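Adenosine kinase (Trypanosoma brucei brucei, PDB 4N08) probably catalyses the ATP-dependent phosphorylation of adenosine and related nucleoside analogues to their monophosphates, a step of purine salvage. Local coordinates at residues 194-199 / 221-226. Residues are numbered along the deposited sequence; the frame is centred on the assembly and turned at random.
Sequences LFMINL and IIVANR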
loop_
_atom_site.group_PDB
_atom_site.type_symbol
_atom_site.label_atom_id
_atom_site.label_comp_id
_atom_site.label_asym_id
_atom_site.label_seq_id
_atom_site.Cartn_x
_atom_site.Cartn_y
_atom_site.Cartn_z
ATOM N N LEU A 194 7.910 -15.429 0.056
ATOM C CA LEU A 194 8.052 -14.467 1.111
ATOM C C LEU A 194 6.747 -13.712 1.273
ATOM O O LEU A 194 6.217 -13.232 0.310
ATOM C CB LEU A 194 9.165 -13.494 0.724
ATOM C CG LEU A 194 9.695 -12.750 1.943
ATOM C CD1 LEU A 194 10.773 -13.604 2.637
ATOM C CD2 LEU A 194 10.152 -11.336 1.587
ATOM N N PHE A 195 6.202 -13.630 2.472
ATOM C CA PHE A 195 4.964 -12.876 2.695
ATOM C C PHE A 195 5.234 -11.591 3.505
ATOM O O PHE A 195 5.899 -11.619 4.565
ATOM C CB PHE A 195 3.935 -13.733 3.409
ATOM C CG PHE A 195 2.549 -13.173 3.342
ATOM C CD1 PHE A 195 1.703 -13.481 2.271
ATOM C CD2 PHE A 195 2.087 -12.331 4.321
ATOM C CE1 PHE A 195 0.422 -12.944 2.201
ATOM C CE2 PHE A 195 0.796 -11.802 4.252
ATOM C CZ PHE A 195 -0.035 -12.115 3.195
ATOM N N MET A 196 4.750 -10.467 2.982
ATOM C CA MET A 196 4.967 -9.142 3.620
ATOM C C MET A 196 3.646 -8.421 3.763
ATOM O O MET A 196 2.841 -8.426 2.828
ATOM C CB MET A 196 5.870 -8.215 2.807
ATOM C CG MET A 196 7.133 -8.833 2.233
ATOM S SD MET A 196 8.034 -7.735 1.091
ATOM C CE MET A 196 7.900 -6.207 1.989
ATOM N N ILE A 197 3.437 -7.800 4.930
ATOM C CA ILE A 197 2.374 -6.825 5.082
ATOM C C ILE A 197 2.861 -5.470 5.495
ATOM O O ILE A 197 3.841 -5.335 6.199
ATOM C CB ILE A 197 1.306 -7.232 6.098
ATOM C CG1 ILE A 197 1.937 -7.479 7.447
ATOM C CG2 ILE A 197 0.555 -8.456 5.613
ATOM C CD1 ILE A 197 0.905 -7.387 8.534
ATOM N N ASN A 198 2.145 -4.474 5.008
ATOM C CA ASN A 198 2.202 -3.123 5.477
ATOM C C ASN A 198 1.041 -2.925 6.461
ATOM O O ASN A 198 -0.064 -3.391 6.219
ATOM C CB ASN A 198 2.015 -2.210 4.291
ATOM C CG ASN A 198 2.550 -0.840 4.539
ATOM O OD1 ASN A 198 2.118 -0.123 5.471
ATOM N ND2 ASN A 198 3.511 -0.456 3.721
ATOM N N LEU A 199 1.270 -2.244 7.572
ATOM C CA LEU A 199 0.225 -2.107 8.584
ATOM C C LEU A 199 -0.803 -1.068 8.157
ATOM O O LEU A 199 -1.905 -1.022 8.700
ATOM C CB LEU A 199 0.827 -1.739 9.957
ATOM C CG LEU A 199 1.589 -2.854 10.663
ATOM C CD1 LEU A 199 1.680 -2.515 12.133
ATOM C CD2 LEU A 199 0.941 -4.217 10.495
ATOM N N ILE A 221 7.806 -10.403 6.753
ATOM C CA ILE A 221 8.221 -9.015 6.882
ATOM C C ILE A 221 7.031 -8.169 7.255
ATOM O O ILE A 221 6.017 -8.200 6.577
ATOM C CB ILE A 221 8.861 -8.533 5.560
ATOM C CG1 ILE A 221 10.043 -9.469 5.208
ATOM C CG2 ILE A 221 9.324 -7.089 5.659
ATOM C CD1 ILE A 221 10.975 -8.922 4.143
ATOM N N ILE A 222 7.158 -7.417 8.340
ATOM C CA ILE A 222 6.146 -6.435 8.729
ATOM C C ILE A 222 6.684 -5.015 8.530
ATOM O O ILE A 222 7.729 -4.677 9.077
ATOM C CB ILE A 222 5.749 -6.603 10.195
ATOM C CG1 ILE A 222 5.233 -8.022 10.468
ATOM C CG2 ILE A 222 4.666 -5.596 10.542
ATOM C CD1 ILE A 222 5.289 -8.460 11.920
ATOM N N VAL A 223 5.974 -4.195 7.749
ATOM C CA VAL A 223 6.337 -2.778 7.514
ATOM C C VAL A 223 5.240 -1.822 8.033
ATOM O O VAL A 223 4.034 -2.087 7.922
ATOM C CB VAL A 223 6.622 -2.512 6.019
ATOM C CG1 VAL A 223 7.268 -1.147 5.814
ATOM C CG2 VAL A 223 7.545 -3.593 5.460
ATOM N N ALA A 224 5.673 -0.716 8.629
ATOM C CA ALA A 224 4.760 0.271 9.219
ATOM C C ALA A 224 5.478 1.600 9.512
ATOM O O ALA A 224 6.720 1.672 9.528
ATOM C CB ALA A 224 4.146 -0.269 10.504
ATOM N N ASN A 225 4.692 2.651 9.726
ATOM C CA ASN A 225 5.247 3.884 10.228
ATOM C C ASN A 225 5.071 3.947 11.744
ATOM O O ASN A 225 4.531 3.029 12.374
ATOM C CB ASN A 225 4.633 5.086 9.537
ATOM C CG ASN A 225 3.170 5.230 9.845
ATOM O OD1 ASN A 225 2.723 4.965 10.968
ATOM N ND2 ASN A 225 2.416 5.657 8.869
ATOM N N ARG A 226 5.592 5.019 12.313
ATOM C CA ARG A 226 5.608 5.252 13.730
ATOM C C ARG A 226 4.234 5.096 14.380
ATOM O O ARG A 226 4.103 4.445 15.402
ATOM C CB ARG A 226 6.085 6.680 13.930
ATOM C CG ARG A 226 6.428 7.073 15.342
ATOM C CD ARG A 226 6.257 8.580 15.480
ATOM N NE ARG A 226 7.309 9.324 14.789
ATOM C CZ ARG A 226 8.548 9.472 15.257
ATOM N NH1 ARG A 226 8.909 8.917 16.404
ATOM N NH2 ARG A 226 9.431 10.180 14.578
#
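With CG turned anti to the carbonyl carbon (chi1 -45°) and a bend at chi3, M196 runs alongside I221, the two side chains pointing the same way: M196 CG lies 3.8 Å from I221 CB, and the methyl CE folds back to 4.0 Å from I221 CG2. L194 takes the other course, CG anti to its own nitrogen (chi1 -161°), which carries CD2 obliquely across to I221 CD1, 3.6 Å away. I221 is thus flanked by both residues on the face that also bears V223 and N198. At the far end L199 lays CG against A224 CB at 3.6 Å, while its CD2 reaches I222 CG2 on the face shared with I197.

Between these two layers of side chains runs a regular parallel ladder. F195 O accepts from I221 N, I197 bonds through its N to I221 O and through its O to V223 N (2.9 Å), and L199 N closes the series on V223 O (2.8 Å). These four bonds fix the register, pairing M196 with I221, I197 with I222 and N198 with V223. The two strands run nearly parallel, their directions 14° apart.

The right-handed crossover expected of this ribokinase-like fold returns through helices 202-207 and 209-215. N225, an ADP-binding residue, then N-caps helix 226-235. Strand 166-170 flanks 194-198, strand 263-268 flanks 221-225, and helix 300-313 packs over L194, M196 and I221.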